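Local coordinates for putative pyridoxal phosphate-dependent transferase (Clostridium difficile, PDB 4DQ6), which is a putative transferase of the class I and II aminotransferase family that binds pyridoxal-5'-phosphate, with pockets at the interface of two subunits, at residues A46-I51 / E289-S294; G64-P69 / F276-T281; N78-R83 / S247-L252; I103-N108 / K259-A264. All blocks are in the same frame, centred on the assembly; numbering follows the deposited sequence.

Interaction 1: residues A46-I51 / E289-S294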
loop_
_atom_site.group_PDB
_atom_site.type_symbol
_atom_site.label_atom_id
_atom_site.label_comp_id
_atom_site.label_asym_id
_atom_site.label_seq_id
_atom_site.Cartn_x
_atom_site.Cartn_y
_atom_site.Cartn_z
ATOM N N ALA A 46 -2.374 18.786 -9.755
ATOM C CA ALA A 46 -3.652 18.196 -9.389
ATOM C C ALA A 46 -4.686 19.273 -9.310
ATOM O O ALA A 46 -4.328 20.444 -9.122
ATOM C CB ALA A 46 -3.560 17.497 -8.006
ATOM N N ALA A 47 -5.941 18.939 -9.382
ATOM C CA ALA A 47 -7.018 19.875 -9.240
ATOM C C ALA A 47 -6.936 20.670 -7.943
ATOM O O ALA A 47 -6.521 20.159 -6.911
ATOM C CB ALA A 47 -8.353 19.176 -9.294
ATOM N N PRO A 48 -7.296 21.937 -7.995
ATOM C CA PRO A 48 -7.267 22.713 -6.755
ATOM C C PRO A 48 -7.998 22.116 -5.568
ATOM O O PRO A 48 -7.539 22.220 -4.437
ATOM C CB PRO A 48 -7.962 24.019 -7.170
ATOM C CG PRO A 48 -7.789 24.091 -8.611
ATOM C CD PRO A 48 -7.756 22.703 -9.154
ATOM N N CYS A 49 -9.138 21.481 -5.797
ATOM C CA CYS A 49 -9.854 20.859 -4.712
ATOM C C CYS A 49 -9.071 19.726 -4.027
ATOM O O CYS A 49 -9.192 19.473 -2.815
ATOM C CB CYS A 49 -11.176 20.346 -5.161
ATOM S SG CYS A 49 -11.084 19.137 -6.508
ATOM N N ILE A 50 -8.301 19.015 -4.841
ATOM C CA ILE A 50 -7.461 17.931 -4.282
ATOM C C ILE A 50 -6.310 18.521 -3.438
ATOM O O ILE A 50 -6.108 18.120 -2.299
ATOM C CB ILE A 50 -6.905 17.080 -5.389
ATOM C CG1 ILE A 50 -8.047 16.370 -6.094
ATOM C CG2 ILE A 50 -5.839 16.116 -4.832
ATOM C CD1 ILE A 50 -7.570 15.726 -7.400
ATOM N N ILE A 51 -5.617 19.584 -3.948
ATOM C CA ILE A 51 -4.530 20.213 -3.195
ATOM C C ILE A 51 -5.096 20.756 -1.870
ATOM O O ILE A 51 -4.493 20.557 -0.811
ATOM C CB ILE A 51 -3.842 21.300 -4.020
ATOM C CG1 ILE A 51 -3.234 20.726 -5.303
ATOM C CG2 ILE A 51 -2.762 22.007 -3.198
ATOM C CD1 ILE A 51 -2.896 21.817 -6.315
ATOM N N GLU A 289 -15.107 17.465 -10.785
ATOM C CA GLU A 289 -15.740 17.380 -12.082
ATOM C C GLU A 289 -15.393 18.546 -13.036
ATOM O O GLU A 289 -15.100 18.300 -14.220
ATOM C CB GLU A 289 -17.241 17.207 -11.940
ATOM C CG GLU A 289 -17.966 16.736 -13.185
ATOM C CD GLU A 289 -19.394 16.230 -12.878
ATOM O OE1 GLU A 289 -19.811 16.252 -11.695
ATOM O OE2 GLU A 289 -20.070 15.831 -13.835
ATOM N N SER A 290 -15.388 19.779 -12.525
ATOM C CA SER A 290 -15.104 20.909 -13.386
ATOM C C SER A 290 -13.660 20.884 -13.917
ATOM O O SER A 290 -13.427 21.137 -15.095
ATOM C CB SER A 290 -15.453 22.225 -12.708
ATOM O OG SER A 290 -16.865 22.364 -12.641
ATOM N N TRP A 291 -12.717 20.562 -13.051
ATOM C CA TRP A 291 -11.335 20.308 -13.488
ATOM C C TRP A 291 -11.247 19.207 -14.511
ATOM O O TRP A 291 -10.584 19.392 -15.553
ATOM C CB TRP A 291 -10.427 20.055 -12.279
ATOM C CG TRP A 291 -9.008 19.882 -12.675
ATOM C CD1 TRP A 291 -7.986 20.857 -12.739
ATOM C CD2 TRP A 291 -8.382 18.624 -13.114
ATOM N NE1 TRP A 291 -6.824 20.278 -13.150
ATOM C CE2 TRP A 291 -6.990 18.952 -13.404
ATOM C CE3 TRP A 291 -8.817 17.318 -13.293
ATOM C CZ2 TRP A 291 -6.085 18.024 -13.823
ATOM C CZ3 TRP A 291 -7.891 16.385 -13.710
ATOM C CH2 TRP A 291 -6.556 16.728 -13.996
ATOM N N LEU A 292 -11.952 18.080 -14.287
ATOM C CA LEU A 292 -11.898 17.032 -15.233
ATOM C C LEU A 292 -12.448 17.444 -16.629
ATOM O O LEU A 292 -11.819 17.162 -17.644
ATOM C CB LEU A 292 -12.649 15.805 -14.718
ATOM C CG LEU A 292 -12.817 14.730 -15.748
ATOM C CD1 LEU A 292 -11.500 14.091 -16.220
ATOM C CD2 LEU A 292 -13.666 13.574 -15.185
ATOM N N GLU A 293 -13.548 18.189 -16.671
ATOM C CA GLU A 293 -14.112 18.577 -17.960
ATOM C C GLU A 293 -13.107 19.513 -18.684
ATOM O O GLU A 293 -12.912 19.416 -19.906
ATOM C CB GLU A 293 -15.499 19.197 -17.793
ATOM C CG GLU A 293 -16.577 18.211 -17.348
ATOM C CD GLU A 293 -16.878 17.083 -18.319
ATOM O OE1 GLU A 293 -16.745 17.248 -19.564
ATOM O OE2 GLU A 293 -17.292 15.985 -17.864
ATOM N N SER A 294 -12.460 20.394 -17.937
ATOM C CA SER A 294 -11.474 21.325 -18.514
ATOM C C SER A 294 -10.242 20.580 -19.011
ATOM O O SER A 294 -9.757 20.869 -20.085
ATOM C CB SER A 294 -11.070 22.403 -17.516
ATOM O OG SER A 294 -10.311 23.501 -18.083
#
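With CG of Trp291 set anti to its own backbone nitrogen (chi1 -176°) and the indole plane turned roughly perpendicular to the CA-CB-CG plane (chi2 94°), the ring is carried off its helix and presents one face to Ala47. The methyl CB of Ala47 sits over the five-membered ring in a CH-pi contact, 3.8 Å from the ring centroid and 22° off its normal. Its nearest ring atom is CG of Trp291 at 3.5 Å, so the methyl lies toward the rim by which the indole is attached. Here the N-terminal start of helix 48-58 meets the first turns of helix 289-313. Ala47 is the N-cap residue, and its carbonyl O accepts the backbone N of Ile51 at 3.2 Å. Pro48, the first helical residue, comes at a slant, its CD 4.0 Å from CD1 of Trp291. Tyr6 meets the indole edge-to-face and Phe8 also packs against it, so the N-terminal arm joins this buried aromatic group.

Interaction 2: residues G64-P69 / F276-T281. With PLP (pyridoxal-5'-phosphate), chain F.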
loop_
_atom_site.group_PDB
_atom_site.type_symbol
_atom_site.label_atom_id
_atom_site.label_comp_id
_atom_site.label_asym_id
_atom_site.label_seq_id
_atom_site.Cartn_x
_atom_site.Cartn_y
_atom_site.Cartn_z
ATOM N N GLY A 64 -1.858 9.140 12.025
ATOM C CA GLY A 64 -1.991 7.759 12.496
ATOM C C GLY A 64 -2.913 6.924 11.667
ATOM O O GLY A 64 -3.244 7.234 10.537
ATOM N N TYR A 65 -3.302 5.772 12.230
ATOM C CA TYR A 65 -4.110 4.806 11.435
ATOM C C TYR A 65 -5.438 5.447 11.051
ATOM O O TYR A 65 -6.132 6.084 11.855
ATOM C CB TYR A 65 -4.384 3.611 12.310
ATOM C CG TYR A 65 -3.183 2.727 12.537
ATOM C CD1 TYR A 65 -2.647 1.994 11.541
ATOM C CD2 TYR A 65 -2.582 2.664 13.805
ATOM C CE1 TYR A 65 -1.542 1.153 11.747
ATOM C CE2 TYR A 65 -1.465 1.862 14.019
ATOM C CZ TYR A 65 -0.948 1.135 13.005
ATOM O OH TYR A 65 0.159 0.322 13.181
ATOM N N THR A 66 -5.795 5.292 9.787
ATOM C CA THR A 66 -6.856 6.020 9.148
ATOM C C THR A 66 -8.090 5.212 8.968
ATOM O O THR A 66 -8.002 4.124 8.431
ATOM C CB THR A 66 -6.371 6.523 7.781
ATOM O OG1 THR A 66 -5.198 7.323 8.018
ATOM C CG2 THR A 66 -7.437 7.287 6.984
ATOM N N THR A 67 -9.209 5.726 9.422
ATOM C CA THR A 67 -10.501 5.081 9.225
ATOM C C THR A 67 -11.120 5.505 7.882
ATOM O O THR A 67 -10.794 6.561 7.353
ATOM C CB THR A 67 -11.441 5.423 10.396
ATOM O OG1 THR A 67 -12.524 4.524 10.356
ATOM C CG2 THR A 67 -11.986 6.852 10.305
ATOM N N ARG A 68 -11.968 4.675 7.287
ATOM C CA ARG A 68 -12.636 4.996 6.037
ATOM C C ARG A 68 -14.073 5.379 6.357
ATOM O O ARG A 68 -14.920 4.502 6.637
ATOM C CB ARG A 68 -12.583 3.800 5.072
ATOM C CG ARG A 68 -13.092 4.080 3.659
ATOM C CD ARG A 68 -12.922 2.867 2.743
ATOM N NE ARG A 68 -11.518 2.555 2.596
ATOM C CZ ARG A 68 -10.891 1.538 3.176
ATOM N NH1 ARG A 68 -11.573 0.613 3.857
ATOM N NH2 ARG A 68 -9.615 1.467 3.067
ATOM N N PRO A 69 -14.369 6.660 6.384
ATOM C CA PRO A 69 -15.730 7.075 6.766
ATOM C C PRO A 69 -16.711 6.712 5.651
ATOM O O PRO A 69 -16.290 6.551 4.520
ATOM C CB PRO A 69 -15.630 8.602 6.895
ATOM C CG PRO A 69 -14.506 8.976 6.031
ATOM C CD PRO A 69 -13.525 7.813 6.055
ATOM N N PHE A 276 -3.712 10.495 3.252
ATOM C CA PHE A 276 -3.836 11.480 2.175
ATOM C C PHE A 276 -4.686 10.958 1.018
ATOM O O PHE A 276 -5.478 11.677 0.428
ATOM C CB PHE A 276 -2.476 11.996 1.758
ATOM C CG PHE A 276 -1.827 12.864 2.795
ATOM C CD1 PHE A 276 -2.427 14.081 3.139
ATOM C CD2 PHE A 276 -0.621 12.553 3.447
ATOM C CE1 PHE A 276 -1.863 14.942 4.067
ATOM C CE2 PHE A 276 -0.061 13.411 4.432
ATOM C CZ PHE A 276 -0.699 14.645 4.710
ATOM N N SER A 277 -4.482 9.715 0.633
ATOM C CA SER A 277 -5.335 9.078 -0.312
ATOM C C SER A 277 -6.822 9.170 0.060
ATOM O O SER A 277 -7.701 9.391 -0.787
ATOM C CB SER A 277 -4.876 7.589 -0.394
ATOM O OG SER A 277 -5.803 6.712 -0.848
ATOM N N LEU A 278 -7.108 8.982 1.347
ATOM C CA LEU A 278 -8.489 9.010 1.810
ATOM C C LEU A 278 -9.170 10.315 1.448
ATOM O O LEU A 278 -10.262 10.336 0.846
ATOM C CB LEU A 278 -8.573 8.890 3.321
ATOM C CG LEU A 278 -9.988 8.679 3.824
ATOM C CD1 LEU A 278 -10.289 7.164 3.762
ATOM C CD2 LEU A 278 -10.146 9.176 5.261
ATOM N N VAL A 279 -8.515 11.402 1.796
ATOM C CA VAL A 279 -9.153 12.714 1.584
ATOM C C VAL A 279 -9.128 13.153 0.134
ATOM O O VAL A 279 -10.077 13.784 -0.338
ATOM C CB VAL A 279 -8.591 13.834 2.510
ATOM C CG1 VAL A 279 -8.738 13.503 3.999
ATOM C CG2 VAL A 279 -7.194 14.234 2.087
ATOM N N ALA A 280 -8.063 12.798 -0.593
ATOM C CA ALA A 280 -7.956 13.169 -2.019
ATOM C C ALA A 280 -8.988 12.454 -2.869
ATOM O O ALA A 280 -9.478 13.012 -3.848
ATOM C CB ALA A 280 -6.550 12.968 -2.556
ATOM N N THR A 281 -9.257 11.182 -2.578
ATOM C CA THR A 281 -10.188 10.433 -3.384
ATOM C C THR A 281 -11.600 11.017 -3.272
ATOM O O THR A 281 -12.277 11.314 -4.253
ATOM C CB THR A 281 -10.180 8.965 -2.911
ATOM O OG1 THR A 281 -8.896 8.385 -3.158
ATOM C CG2 THR A 281 -11.266 8.148 -3.645
HETATM N N1 PLP F . 4.351 -5.212 14.646
HETATM C C2 PLP F . 4.142 -4.969 15.968
HETATM C C2A PLP F . 4.736 -5.697 17.129
HETATM C C3 PLP F . 3.267 -3.857 16.301
HETATM O O3 PLP F . 3.036 -3.612 17.565
HETATM C C4 PLP F . 2.639 -3.079 15.256
HETATM C C4A PLP F . 1.717 -1.932 15.601
HETATM C C5 PLP F . 2.985 -3.452 13.892
HETATM C C6 PLP F . 3.828 -4.546 13.640
HETATM C C5A PLP F . 2.364 -2.632 12.820
HETATM O O4P PLP F . 2.334 -3.451 11.699
HETATM P P PLP F . 2.020 -2.737 10.265
HETATM O O1P PLP F . 0.908 -1.737 10.660
HETATM O O2P PLP F . 3.256 -1.919 9.949
HETATM O O3P PLP F . 1.608 -4.071 9.409
#
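A loop that leads from a cofactor pocket to the body of its own subunit is anchored here on helix 275-287 through Leu278. The leucine, with CG anti to the backbone nitrogen (chi1 -170°), sends its two methyls against the extended run of residues 66-69. Leu278 CD2 lies 3.7 Å from CG2 of Thr66, whose side chain runs past it in the opposite direction, and points at the CD methylene of the Pro69 ring, also at 3.7 Å. Between these contacts the carbonyl O of Thr67 is 3.4 Å from Leu278 CD2; that oxygen is buried against the methyls and has no polar partner in the model. Leu278 CD1 reaches CA of Arg68 at 3.9 Å, while the guanidinium end of Arg68 bonds to Asn273. At the other end of the loop, Tyr65 OH lies 3.3 Å from O1P of pyridoxal-5'-phosphate, at most a weak bond. His206 and Asn175 of the second subunit also hold this cofactor, an arrangement typical of the shared, dimer-interface pockets of aminotransferase-fold enzymes.

Interaction 3: residues N78-R83 / S247-L252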
loop_
_atom_site.group_PDB
_atom_site.type_symbol
_atom_site.label_atom_id
_atom_site.label_comp_id
_atom_site.label_asym_id
_atom_site.label_seq_id
_atom_site.Cartn_x
_atom_site.Cartn_y
_atom_site.Cartn_z
ATOM N N ASN A 78 -21.632 7.726 -5.882
ATOM C CA ASN A 78 -22.223 8.874 -6.563
ATOM C C ASN A 78 -21.568 9.221 -7.858
ATOM O O ASN A 78 -22.232 9.531 -8.824
ATOM C CB ASN A 78 -22.230 10.071 -5.605
ATOM C CG ASN A 78 -23.173 9.839 -4.437
ATOM O OD1 ASN A 78 -24.101 8.976 -4.520
ATOM N ND2 ASN A 78 -22.964 10.560 -3.333
ATOM N N TRP A 79 -20.241 9.140 -7.917
ATOM C CA TRP A 79 -19.525 9.269 -9.217
ATOM C C TRP A 79 -19.967 8.291 -10.260
ATOM O O TRP A 79 -20.267 8.626 -11.392
ATOM C CB TRP A 79 -18.040 9.081 -8.956
ATOM C CG TRP A 79 -17.193 9.393 -10.147
ATOM C CD1 TRP A 79 -16.533 8.502 -10.989
ATOM C CD2 TRP A 79 -16.740 10.719 -10.575
ATOM N NE1 TRP A 79 -15.807 9.177 -11.925
ATOM C CE2 TRP A 79 -15.870 10.523 -11.700
ATOM C CE3 TRP A 79 -17.010 12.031 -10.158
ATOM C CZ2 TRP A 79 -15.279 11.601 -12.378
ATOM C CZ3 TRP A 79 -16.377 13.081 -10.800
ATOM C CH2 TRP A 79 -15.558 12.866 -11.917
ATOM N N LEU A 80 -20.019 7.014 -9.904
ATOM C CA LEU A 80 -20.333 6.027 -10.900
ATOM C C LEU A 80 -21.765 6.224 -11.431
ATOM O O LEU A 80 -22.021 5.976 -12.617
ATOM C CB LEU A 80 -20.186 4.622 -10.316
ATOM C CG LEU A 80 -18.780 4.172 -9.926
ATOM C CD1 LEU A 80 -18.707 2.711 -9.419
ATOM C CD2 LEU A 80 -17.749 4.462 -10.951
ATOM N N TYR A 81 -22.700 6.608 -10.572
ATOM C CA TYR A 81 -24.010 6.935 -11.096
ATOM C C TYR A 81 -24.053 8.202 -11.961
ATOM O O TYR A 81 -24.587 8.167 -13.052
ATOM C CB TYR A 81 -25.094 7.008 -10.002
ATOM C CG TYR A 81 -26.442 7.145 -10.651
ATOM C CD1 TYR A 81 -27.029 6.073 -11.284
ATOM C CD2 TYR A 81 -27.079 8.360 -10.702
ATOM C CE1 TYR A 81 -28.240 6.200 -11.925
ATOM C CE2 TYR A 81 -28.288 8.496 -11.337
ATOM C CZ TYR A 81 -28.860 7.415 -11.942
ATOM O OH TYR A 81 -30.053 7.568 -12.586
ATOM N N ARG A 82 -23.441 9.282 -11.487
ATOM C CA ARG A 82 -23.499 10.577 -12.185
ATOM C C ARG A 82 -22.845 10.498 -13.542
ATOM O O ARG A 82 -23.333 11.030 -14.517
ATOM C CB ARG A 82 -22.632 11.630 -11.490
ATOM C CG ARG A 82 -22.930 12.003 -10.069
ATOM C CD ARG A 82 -22.760 13.502 -9.918
ATOM N NE ARG A 82 -21.400 14.048 -9.922
ATOM C CZ ARG A 82 -20.449 13.761 -9.040
ATOM N NH1 ARG A 82 -20.641 12.846 -8.116
ATOM N NH2 ARG A 82 -19.293 14.371 -9.108
ATOM N N ARG A 83 -21.673 9.891 -13.548
ATOM C CA ARG A 83 -20.839 9.874 -14.728
ATOM C C ARG A 83 -21.144 8.749 -15.692
ATOM O O ARG A 83 -21.034 8.931 -16.878
ATOM C CB ARG A 83 -19.360 9.841 -14.335
ATOM C CG ARG A 83 -18.947 10.943 -13.372
ATOM C CD ARG A 83 -18.851 12.312 -14.031
ATOM N NE ARG A 83 -17.951 12.343 -15.184
ATOM C CZ ARG A 83 -17.793 13.399 -15.970
ATOM N NH1 ARG A 83 -18.474 14.503 -15.731
ATOM N NH2 ARG A 83 -16.953 13.361 -16.982
ATOM N N SER A 247 -4.590 4.882 -4.504
ATOM C CA SER A 247 -5.981 4.615 -4.159
ATOM C C SER A 247 -6.635 3.971 -5.323
ATOM O O SER A 247 -6.560 4.480 -6.436
ATOM C CB SER A 247 -6.674 5.963 -3.924
ATOM O OG SER A 247 -8.103 5.870 -3.753
ATOM N N SER A 248 -7.364 2.862 -5.101
ATOM C CA SER A 248 -8.175 2.288 -6.137
ATOM C C SER A 248 -9.274 1.486 -5.426
ATOM O O SER A 248 -9.293 1.338 -4.198
ATOM C CB SER A 248 -7.374 1.431 -7.062
ATOM O OG SER A 248 -7.039 0.216 -6.447
ATOM N N TYR A 249 -10.225 0.994 -6.197
ATOM C CA TYR A 249 -11.316 0.208 -5.646
ATOM C C TYR A 249 -11.714 -0.886 -6.625
ATOM O O TYR A 249 -11.477 -0.764 -7.824
ATOM C CB TYR A 249 -12.503 1.093 -5.215
ATOM C CG TYR A 249 -13.024 2.004 -6.293
ATOM C CD1 TYR A 249 -12.470 3.288 -6.431
ATOM C CD2 TYR A 249 -14.064 1.639 -7.179
ATOM C CE1 TYR A 249 -12.911 4.178 -7.371
ATOM C CE2 TYR A 249 -14.511 2.563 -8.140
ATOM C CZ TYR A 249 -13.902 3.808 -8.238
ATOM O OH TYR A 249 -14.366 4.684 -9.201
ATOM N N VAL A 250 -12.327 -1.938 -6.078
ATOM C CA VAL A 250 -12.874 -3.018 -6.813
ATOM C C VAL A 250 -14.347 -3.082 -6.503
ATOM O O VAL A 250 -14.766 -2.962 -5.336
ATOM C CB VAL A 250 -12.144 -4.279 -6.344
ATOM C CG1 VAL A 250 -12.469 -5.425 -7.313
ATOM C CG2 VAL A 250 -10.639 -4.125 -6.301
ATOM N N VAL A 251 -15.123 -3.414 -7.531
ATOM C CA VAL A 251 -16.573 -3.487 -7.398
ATOM C C VAL A 251 -16.909 -4.976 -7.557
ATOM O O VAL A 251 -16.749 -5.550 -8.689
ATOM C CB VAL A 251 -17.350 -2.674 -8.440
ATOM C CG1 VAL A 251 -18.838 -2.843 -8.191
ATOM C CG2 VAL A 251 -16.899 -1.207 -8.401
ATOM N N LEU A 252 -17.430 -5.606 -6.497
ATOM C CA LEU A 252 -17.738 -7.056 -6.546
ATOM C C LEU A 252 -19.216 -7.272 -6.117
ATOM O O LEU A 252 -19.539 -7.391 -4.947
ATOM C CB LEU A 252 -16.758 -7.818 -5.681
ATOM C CG LEU A 252 -15.287 -7.532 -5.795
ATOM C CD1 LEU A 252 -14.830 -6.572 -4.677
ATOM C CD2 LEU A 252 -14.503 -8.832 -5.760
#
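The side chains of Leu80, on a helix, and Tyr249, on a strand, run alongside each other pointing opposite ways. The closest approach is from Leu80 CD2 to the phenolic oxygen OH of Tyr249, 3.8 Å. The other methyl, Leu80 CD1, stands oblique to the phenol ring, 4.4 Å from Tyr249 CE2. Leu80 CD1 is also 4.4 Å from CG2 of Val251, two residues along the strand, so this one methyl touches two side chains that leave the strand on one side. Tyr249 has its CG between the backbone N and the carbonyl carbon (chi1 54°), a setting that carries the ring out from the strand to the leucine. Its hydroxyl is hydrogen-bonded to that of Tyr285, which gives the polar end of the ring a partner. Farther out, Met234 touches both Leu80 and Tyr249, and Leu93 lies against Tyr249 and Val251. On the helix, CG of Arg83 covers the centre of one face of the Trp79 indole, while Tyr285 also meets that indole and Asp208 accepts from its NE1. Helix 70-84 thus packs on the seven-stranded mixed sheet where strand 248-251 runs antiparallel to both its neighbours, 230-234 and 93-96, while Val250 and Leu252, alternating with Tyr249 and Val251, face helix 255-267 on the other side of the strand.

Interaction 4: residues I103-N108 / K259-A264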
loop_
_atom_site.group_PDB
_atom_site.type_symbol
_atom_site.label_atom_id
_atom_site.label_comp_id
_atom_site.label_asym_id
_atom_site.label_seq_id
_atom_site.Cartn_x
_atom_site.Cartn_y
_atom_site.Cartn_z
ATOM N N ILE A 103 -6.012 -7.271 -8.974
ATOM C CA ILE A 103 -6.095 -8.313 -10.005
ATOM C C ILE A 103 -5.247 -9.517 -9.638
ATOM O O ILE A 103 -5.655 -10.676 -9.824
ATOM C CB ILE A 103 -5.735 -7.709 -11.369
ATOM C CG1 ILE A 103 -6.800 -6.708 -11.779
ATOM C CG2 ILE A 103 -5.606 -8.814 -12.438
ATOM C CD1 ILE A 103 -6.651 -6.081 -13.129
ATOM N N SER A 104 -4.065 -9.248 -9.076
ATOM C CA SER A 104 -3.159 -10.324 -8.694
ATOM C C SER A 104 -3.812 -11.171 -7.604
ATOM O O SER A 104 -3.792 -12.413 -7.689
ATOM C CB SER A 104 -1.857 -9.785 -8.098
ATOM O OG SER A 104 -0.928 -10.809 -7.844
ATOM N N LEU A 105 -4.430 -10.578 -6.593
ATOM C CA LEU A 105 -5.083 -11.342 -5.522
ATOM C C LEU A 105 -6.290 -12.111 -6.123
ATOM O O LEU A 105 -6.523 -13.266 -5.755
ATOM C CB LEU A 105 -5.494 -10.487 -4.341
ATOM C CG LEU A 105 -4.353 -9.924 -3.547
ATOM C CD1 LEU A 105 -4.966 -9.136 -2.388
ATOM C CD2 LEU A 105 -3.295 -10.814 -3.010
ATOM N N LEU A 106 -7.085 -11.450 -6.977
ATOM C CA LEU A 106 -8.229 -12.104 -7.633
ATOM C C LEU A 106 -7.783 -13.353 -8.371
ATOM O O LEU A 106 -8.449 -14.405 -8.317
ATOM C CB LEU A 106 -8.959 -11.151 -8.552
ATOM C CG LEU A 106 -9.773 -10.018 -7.871
ATOM C CD1 LEU A 106 -10.196 -8.956 -8.879
ATOM C CD2 LEU A 106 -10.970 -10.671 -7.164
ATOM N N ILE A 107 -6.678 -13.266 -9.083
ATOM C CA ILE A 107 -6.160 -14.418 -9.853
ATOM C C ILE A 107 -5.801 -15.533 -8.908
ATOM O O ILE A 107 -6.157 -16.750 -9.152
ATOM C CB ILE A 107 -4.925 -14.008 -10.695
ATOM C CG1 ILE A 107 -5.366 -13.199 -11.907
ATOM C CG2 ILE A 107 -4.145 -15.257 -11.103
ATOM C CD1 ILE A 107 -4.234 -12.522 -12.657
ATOM N N ASN A 108 -5.059 -15.268 -7.864
ATOM C CA ASN A 108 -4.734 -16.286 -6.893
ATOM C C ASN A 108 -5.956 -16.955 -6.266
ATOM O O ASN A 108 -5.946 -18.218 -6.068
ATOM C CB ASN A 108 -3.855 -15.724 -5.783
ATOM C CG ASN A 108 -3.280 -16.814 -4.914
ATOM O OD1 ASN A 108 -2.462 -17.666 -5.371
ATOM N ND2 ASN A 108 -3.751 -16.868 -3.679
ATOM N N LYS A 259 -16.053 -11.780 -0.634
ATOM C CA LYS A 259 -15.449 -12.407 0.520
ATOM C C LYS A 259 -14.068 -12.918 0.194
ATOM O O LYS A 259 -13.177 -12.821 0.993
ATOM C CB LYS A 259 -16.293 -13.577 1.040
ATOM C CG LYS A 259 -15.604 -14.325 2.165
ATOM C CD LYS A 259 -16.486 -15.395 2.794
ATOM C CE LYS A 259 -16.122 -15.578 4.258
ATOM N NZ LYS A 259 -14.796 -16.206 4.447
ATOM N N LEU A 260 -13.912 -13.493 -0.988
ATOM C CA LEU A 260 -12.628 -14.044 -1.348
ATOM C C LEU A 260 -11.561 -12.962 -1.404
ATOM O O LEU A 260 -10.462 -13.154 -0.934
ATOM C CB LEU A 260 -12.700 -14.661 -2.729
ATOM C CG LEU A 260 -13.172 -16.093 -2.912
ATOM C CD1 LEU A 260 -13.021 -16.352 -4.389
ATOM C CD2 LEU A 260 -12.340 -17.073 -2.106
ATOM N N LEU A 261 -11.889 -11.845 -2.036
ATOM C CA LEU A 261 -10.933 -10.750 -2.137
ATOM C C LEU A 261 -10.687 -10.098 -0.794
ATOM O O LEU A 261 -9.571 -9.764 -0.459
ATOM C CB LEU A 261 -11.375 -9.704 -3.155
ATOM C CG LEU A 261 -10.337 -8.606 -3.448
ATOM C CD1 LEU A 261 -9.014 -9.258 -3.832
ATOM C CD2 LEU A 261 -10.817 -7.720 -4.581
ATOM N N ASP A 262 -11.762 -9.906 -0.046
ATOM C CA ASP A 262 -11.637 -9.383 1.296
ATOM C C ASP A 262 -10.661 -10.215 2.106
ATOM O O ASP A 262 -9.779 -9.654 2.783
ATOM C CB ASP A 262 -12.981 -9.271 1.961
ATOM C CG ASP A 262 -13.002 -8.259 3.126
ATOM O OD1 ASP A 262 -12.492 -7.115 2.982
ATOM O OD2 ASP A 262 -13.604 -8.626 4.135
ATOM N N ASP A 263 -10.828 -11.528 2.079
ATOM C CA ASP A 263 -9.992 -12.379 2.864
ATOM C C ASP A 263 -8.534 -12.408 2.349
ATOM O O ASP A 263 -7.617 -12.562 3.145
ATOM C CB ASP A 263 -10.563 -13.793 2.795
ATOM C CG ASP A 263 -11.795 -13.957 3.654
ATOM O OD1 ASP A 263 -12.186 -13.035 4.429
ATOM O OD2 ASP A 263 -12.402 -15.044 3.549
ATOM N N ALA A 264 -8.335 -12.250 1.025
ATOM C CA ALA A 264 -6.965 -12.111 0.466
ATOM C C ALA A 264 -6.296 -10.860 0.960
ATOM O O ALA A 264 -5.122 -10.880 1.361
ATOM C CB ALA A 264 -6.983 -12.155 -1.053
#
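Leu261 reaches from helix 255-267 toward helix 99-110, joining two of the helices packed around the mixed sheet of this aminotransferase-like fold. The short segments pass 9.5 Å apart at their axes, with an angle of 114° between their N-to-C directions. Starting at the root of the side chain, CB of Leu261 lies 4.1 Å from CD2 of Leu106. CG is placed anti to the backbone nitrogen (chi1 -173°), and this swings the fork of the leucine toward the other helix although the side chain does not set out directly at it. One tip, Leu261 CD1, lands on CB of Leu105 at 3.8 Å. The other, Leu261 CD2, meets CD2 of Leu106 at 3.9 Å, the two leucines crossing at a slant. Leu261 therefore bridges consecutive residues of the facing helix with its two methyls. A turn farther along, Ala264 offers only a methyl, and the CA atoms of Leu105 and Ala264 are 6.3 Å apart, as are those of Leu106 and Leu261. All four touching residues are buried, and Ile268 of the second subunit also packs against Leu105, so the apolar layer extends to the dimer interface. Ile231, on strand 230-234, lies against Leu106. Leu105, turned with CG anti to its carbonyl carbon, brings its tip CD1 to within 3.9 Å of CB of Ala264.

In the fold
From the N terminus, the chain first lays down residues 46-51, 64-69, 78-83 and 103-108, and their partners follow after about 150 residues or more. The first to return is 247-252, closing interaction 3; 259-264 then closes interaction 4, which crosses interaction 3, since 103-108 lies within its loop and 259-264 beyond it. Residues 276-281 close interaction 2 around both, and 289-294 close interaction 1 around all three. Direct contacts join neighbours: Ile50 meets Ala280, Arg83 forms salt bridges with Glu289 and Glu293, and Leu252 packs on Leu106 and Leu261. Together they tie the N-terminal helices and the loop 64-69 to the central sheet and the helices that follow it.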